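Side-chain contacts in iota-carrageenase (Alteromonas sp., PDB 1H80), which hydrolyses iota-carrageenan, the sulfated galactan of red algal cell walls, by endo-cleavage of its beta-1,4 linkages with inversion of anomeric configuration: residues K437-D440 with T441-S445; I429-P432 with V433-K437; A41-R44 with A45-A48. All coordinates share one frame; numbering follows the deposited sequence.

Overall arrangement
Contacts 1 and 2 are consecutive turns that share Lys-437, their centres 13 Å apart; they meet where Thr-443 CG2 packs on His-436 CE1 at 3.5 Å. Contact 2 leads out of strand 421-429 and contact 1 out of strand 438-439. Contact 3, two turns of helix 39-50, lies on the opposite side of the centre of this beta-helix enzyme, about 53 Å from each of the others between centres. Bound calcium ions lie about 8 Å from the side chain of Thr-441 in contact 1 and of Ala-41 in contact 3.

Contact 1 of 3, residues K437-D440 with T441-S445; sequences KTID and TNTES
Asn-442 N meets the carboxylate of Asp-440, the principal flat group here, at OD1: it comes from the anti side, 28° out of the carboxylate plane, in a hydrogen bond of 2.8 Å. The other oxygen serves the second flat group through a water, which donates to Asp-440 OD2 and accepts from ND2 of the Asn-442 amide, so that carboxylate and amide are joined indirectly. With chi1 at 49°, CG of Asp-440 sits between its own backbone N and carbonyl carbon, which folds the acid back over the turn instead of letting it reach outward.

Thr-443 closes the turn from the other end. Its OG1 lies anti to its carbonyl carbon and takes the amide hydrogen of Asp-440 N at 2.9 Å, nearly straight at 163°. The main chain answers with a longer bond of 3.2 Å from Thr-443 N to Asp-440 O, the donor standing well above the carbonyl plane. The hydroxyl is also linked to Thr-438 O through a water, 2.7 Å from Thr-443 OG1, while a further water donates to both Asp-440 O and Thr-443 O. CG2 of the buried Ile-439 comes within 3.9 Å of Thr-443 OG1, the two side chains crossing at about a right angle, and both residues also touch Tyr-373.

Without the carboxylate, as with an alanine here, Asn-442 N would probably lose its acceptor and the bridging water one of its two partners, leaving the turn less rigid. A side-chain oxygen bound to the amide two residues on defines an Asx turn, here laid over the type I beta turn from Asp-440 to Thr-443 by which the chain leaves strand 438-439, an outermost strand of a short parallel sheet.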
# COMPACT_ATOMS: atom_id res chain seq x y z
N LYS A 437 16.28 17.99 4.38
CA LYS A 437 16.64 16.91 3.48
C LYS A 437 16.12 15.67 4.20
O LYS A 437 15.32 14.90 3.66
CB LYS A 437 18.15 16.81 3.29
CG LYS A 437 18.55 15.65 2.40
CD LYS A 437 20.06 15.55 2.21
CE LYS A 437 20.42 14.34 1.35
NZ LYS A 437 21.89 14.19 1.16
N THR A 438 16.58 15.48 5.44
CA THR A 438 16.13 14.37 6.26
C THR A 438 15.59 14.92 7.57
O THR A 438 16.26 15.69 8.26
CB THR A 438 17.28 13.38 6.58
OG1 THR A 438 17.72 12.74 5.38
CG2 THR A 438 16.81 12.32 7.57
N ILE A 439 14.36 14.55 7.89
CA ILE A 439 13.74 14.97 9.13
C ILE A 439 13.82 13.76 10.05
O ILE A 439 13.35 12.68 9.70
CB ILE A 439 12.26 15.35 8.93
CG1 ILE A 439 12.16 16.62 8.08
CG2 ILE A 439 11.59 15.55 10.28
CD1 ILE A 439 10.74 17.01 7.73
N ASP A 440 14.43 13.94 11.22
CA ASP A 440 14.55 12.86 12.18
C ASP A 440 14.13 13.34 13.56
O ASP A 440 13.53 14.41 13.69
CB ASP A 440 15.99 12.32 12.21
CG ASP A 440 17.02 13.42 12.34
OD1 ASP A 440 16.83 14.33 13.18
OD2 ASP A 440 18.04 13.37 11.62
N THR A 441 14.44 12.56 14.59
CA THR A 441 14.06 12.92 15.94
C THR A 441 14.80 14.15 16.48
O THR A 441 14.37 14.75 17.46
CB THR A 441 14.29 11.74 16.91
OG1 THR A 441 15.68 11.39 16.91
CG2 THR A 441 13.47 10.54 16.47
N ASN A 442 15.91 14.51 15.85
CA ASN A 442 16.69 15.67 16.29
C ASN A 442 16.27 16.96 15.60
O ASN A 442 16.67 18.05 16.03
CB ASN A 442 18.18 15.44 16.03
CG ASN A 442 18.78 14.40 16.95
OD1 ASN A 442 18.68 14.50 18.17
ND2 ASN A 442 19.43 13.40 16.36
N THR A 443 15.47 16.86 14.55
CA THR A 443 15.04 18.04 13.82
C THR A 443 14.19 18.99 14.65
O THR A 443 13.16 18.60 15.20
CB THR A 443 14.24 17.64 12.57
OG1 THR A 443 15.00 16.70 11.80
CG2 THR A 443 13.96 18.86 11.70
N GLU A 444 14.63 20.24 14.74
CA GLU A 444 13.90 21.24 15.49
C GLU A 444 12.70 21.72 14.68
O GLU A 444 12.76 21.79 13.45
CB GLU A 444 14.81 22.43 15.81
CG GLU A 444 14.07 23.63 16.37
CD GLU A 444 15.00 24.80 16.67
OE1 GLU A 444 15.89 25.06 15.84
OE2 GLU A 444 14.83 25.45 17.72
N SER A 445 11.62 22.05 15.38
CA SER A 445 10.41 22.53 14.73
C SER A 445 9.67 23.48 15.66
O SER A 445 9.98 23.57 16.84
CB SER A 445 9.50 21.35 14.37
OG SER A 445 9.05 20.68 15.53
O HOH W 1 17.09 17.26 10.25
O HOH W 2 11.86 16.19 15.12
O HOH W 3 20.16 13.22 13.32

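Contact 2 of 3, residues I429-P432 with V433-K437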
# COMPACT_ATOMS: atom_id res chain seq x y z
N ILE A 429 15.18 17.78 -5.49
CA ILE A 429 15.09 18.64 -6.66
C ILE A 429 14.09 19.77 -6.43
O ILE A 429 12.96 19.53 -6.02
CB ILE A 429 14.64 17.84 -7.90
CG1 ILE A 429 15.65 16.73 -8.21
CG2 ILE A 429 14.50 18.78 -9.09
CD1 ILE A 429 15.25 15.86 -9.38
N ASN A 430 14.54 20.99 -6.69
CA ASN A 430 13.72 22.19 -6.56
C ASN A 430 13.16 22.52 -5.19
O ASN A 430 12.11 23.16 -5.08
CB ASN A 430 12.58 22.16 -7.58
CG ASN A 430 13.07 22.24 -9.02
OD1 ASN A 430 14.26 22.47 -9.26
ND2 ASN A 430 12.17 22.05 -9.97
N PHE A 431 13.84 22.09 -4.13
CA PHE A 431 13.38 22.41 -2.79
C PHE A 431 13.81 23.84 -2.48
O PHE A 431 14.88 24.28 -2.91
CB PHE A 431 13.97 21.45 -1.76
CG PHE A 431 13.13 20.23 -1.51
CD1 PHE A 431 13.04 19.22 -2.47
CD2 PHE A 431 12.42 20.10 -0.32
CE1 PHE A 431 12.25 18.10 -2.24
CE2 PHE A 431 11.63 18.97 -0.08
CZ PHE A 431 11.54 17.97 -1.05
N PRO A 432 12.98 24.58 -1.73
CA PRO A 432 13.34 25.96 -1.39
C PRO A 432 14.51 26.01 -0.43
O PRO A 432 14.85 25.02 0.22
CB PRO A 432 12.05 26.50 -0.77
CG PRO A 432 11.46 25.28 -0.12
CD PRO A 432 11.67 24.22 -1.17
N VAL A 433 15.15 27.17 -0.33
CA VAL A 433 16.27 27.31 0.57
C VAL A 433 15.80 27.04 2.00
O VAL A 433 14.66 27.31 2.36
CB VAL A 433 16.89 28.74 0.49
CG1 VAL A 433 15.89 29.78 0.96
CG2 VAL A 433 18.16 28.80 1.32
N ASN A 434 16.69 26.48 2.80
CA ASN A 434 16.40 26.16 4.19
C ASN A 434 15.30 25.14 4.42
O ASN A 434 14.63 25.16 5.46
CB ASN A 434 16.13 27.44 4.97
CG ASN A 434 17.41 28.18 5.28
OD1 ASN A 434 18.38 27.57 5.73
ND2 ASN A 434 17.43 29.49 5.04
N SER A 435 15.12 24.24 3.46
CA SER A 435 14.15 23.18 3.61
C SER A 435 14.93 22.00 4.18
O SER A 435 16.16 22.04 4.24
CB SER A 435 13.53 22.82 2.25
OG SER A 435 14.54 22.54 1.30
N HIS A 436 14.23 20.96 4.61
CA HIS A 436 14.87 19.78 5.20
C HIS A 436 15.20 18.73 4.15
O HIS A 436 14.49 18.58 3.16
CB HIS A 436 13.94 19.12 6.22
CG HIS A 436 13.51 20.03 7.32
ND1 HIS A 436 14.36 20.44 8.32
CD2 HIS A 436 12.31 20.60 7.59
CE1 HIS A 436 13.70 21.23 9.16
NE2 HIS A 436 12.46 21.34 8.73
N LYS A 437 16.28 17.99 4.38
CA LYS A 437 16.64 16.91 3.48
C LYS A 437 16.12 15.67 4.20
O LYS A 437 15.32 14.90 3.66
CB LYS A 437 18.15 16.81 3.29
CG LYS A 437 18.55 15.65 2.40
CD LYS A 437 20.06 15.55 2.21
CE LYS A 437 20.42 14.34 1.35
NZ LYS A 437 21.89 14.19 1.16
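Ser-435 OG is wedged between the carbonyl of Pro-432 and the root of the Phe-431 side chain, and this small cluster is the compact part of the contact. The hydroxyl donates to Pro-432 O at 2.7 Å, lying in the carbonyl plane with a C=O...O angle of 155°. Ser-435 CB lies at the edge of the Phe-431 ring, in its plane, 3.9 Å from CD2, while Ser-435 OG stands 3.3 Å from Phe-431 CB. A chi1 of 53° puts OG between the backbone N and carbonyl carbon of Ser-435, facing back across the turn. From the side, the Pro-432 ring adds CG, 4.0 Å from Ser-435 CB. Phe-360 meets Phe-431 edge-to-face and also touches Pro-432.

The crest of the turn is the loose side. Val-433 and Asn-434 are exposed; Asn-434 points away from residues 429-432, and beyond the peptide link Val-433 adds little. The backbone bond that should close this type II beta turn, Ser-435 N to Pro-432 O, is weak at 3.3 Å. Farther on, the imidazole of His-436 has its polar partner elsewhere, NE2 bonding to Tyr-373 O.

Pro-432 O thus receives two donors from one residue. Because OG gives its proton to that carbonyl, its lone pairs remain available, and Arg-428 NH1 makes a weak hydrogen bond to it, a link that ties the turn loosely to strand 421-429. The serine side chain rather than the main-chain bond probably carries most of the closure.

Contact 3 of 3, residues A41-R44 with A45-A48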
# COMPACT_ATOMS: atom_id res chain seq x y z
N ALA A 41 -19.83 -15.34 -14.35
CA ALA A 41 -19.14 -15.79 -15.56
C ALA A 41 -17.67 -15.99 -15.24
O ALA A 41 -17.08 -17.02 -15.58
CB ALA A 41 -19.31 -14.77 -16.67
N LEU A 42 -17.07 -14.99 -14.60
CA LEU A 42 -15.66 -15.08 -14.25
C LEU A 42 -15.39 -16.19 -13.25
O LEU A 42 -14.41 -16.93 -13.39
CB LEU A 42 -15.16 -13.74 -13.69
CG LEU A 42 -13.69 -13.71 -13.24
CD1 LEU A 42 -12.78 -14.18 -14.37
CD2 LEU A 42 -13.33 -12.30 -12.82
N GLN A 43 -16.26 -16.35 -12.26
CA GLN A 43 -16.05 -17.40 -11.28
C GLN A 43 -16.14 -18.78 -11.93
O GLN A 43 -15.36 -19.67 -11.60
CB GLN A 43 -17.05 -17.29 -10.13
CG GLN A 43 -16.69 -18.18 -8.95
CD GLN A 43 -15.39 -17.75 -8.30
OE1 GLN A 43 -15.29 -16.66 -7.75
NE2 GLN A 43 -14.38 -18.62 -8.36
N ARG A 44 -17.10 -18.95 -12.84
CA ARG A 44 -17.23 -20.23 -13.53
C ARG A 44 -15.98 -20.52 -14.36
O ARG A 44 -15.52 -21.65 -14.42
CB ARG A 44 -18.47 -20.24 -14.43
CG ARG A 44 -19.77 -20.41 -13.66
CD ARG A 44 -20.96 -20.61 -14.58
NE ARG A 44 -21.36 -19.38 -15.27
CZ ARG A 44 -21.19 -19.16 -16.56
NH1 ARG A 44 -20.62 -20.08 -17.34
NH2 ARG A 44 -21.59 -18.01 -17.09
N ALA A 45 -15.44 -19.48 -14.98
CA ALA A 45 -14.24 -19.64 -15.81
C ALA A 45 -13.07 -20.07 -14.93
O ALA A 45 -12.35 -21.02 -15.25
CB ALA A 45 -13.90 -18.33 -16.51
N ILE A 46 -12.87 -19.36 -13.83
CA ILE A 46 -11.80 -19.68 -12.90
C ILE A 46 -11.94 -21.11 -12.38
O ILE A 46 -10.98 -21.87 -12.36
CB ILE A 46 -11.82 -18.69 -11.71
CG1 ILE A 46 -11.37 -17.31 -12.20
CG2 ILE A 46 -10.94 -19.19 -10.58
CD1 ILE A 46 -11.62 -16.20 -11.21
N ASN A 47 -13.15 -21.48 -11.96
CA ASN A 47 -13.37 -22.82 -11.45
C ASN A 47 -13.07 -23.89 -12.49
O ASN A 47 -12.43 -24.90 -12.19
CB ASN A 47 -14.81 -22.97 -10.96
CG ASN A 47 -15.12 -22.10 -9.75
OD1 ASN A 47 -14.21 -21.56 -9.11
ND2 ASN A 47 -16.40 -21.98 -9.42
N ALA A 48 -13.52 -23.65 -13.72
CA ALA A 48 -13.31 -24.60 -14.80
C ALA A 48 -11.82 -24.80 -15.08
O ALA A 48 -11.36 -25.92 -15.25
CB ALA A 48 -14.01 -24.13 -16.06
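Leu-42 and Ile-46, one helical turn apart, cross obliquely on the buried flank of helix 39-50, which packs against strands 56-60 and 64-71. A helix so placed near the start of the chain is consistent with the cap that covers the N-terminal end of pectate lyase-like parallel beta-helices. Ile-46 CD1 comes to 3.8 Å from Leu-42 CG and lies beside its CD1, and both side chains continue onto Ile-70.

On the next flank, Gln-43 and Asn-47 repeat the four-residue spacing with polar groups. Gln-43 starts with CG anti to its backbone N (chi1 -168°) and then bends at chi2, which brings its amide up to that of Asn-47. The two amide planes are 35° apart. OE1 of Gln-43 is taken by Gln-71 N, so the amide has a fixed sense and offers NE2 to its neighbour. Beneath them run the usual helical bonds, such as Asn-47 N to Gln-43 O at 2.9 Å. Arg-44 turns elsewhere, binding Phe-28 O through NH2 and Asn-40 OD1 through NE.

Asn-47 OD1 accepts from Lys-73 NZ as well as from Gln-43 NE2, the latter at 3.0 Å and from above the plane of the Asn-47 carbonyl, not on a lone pair.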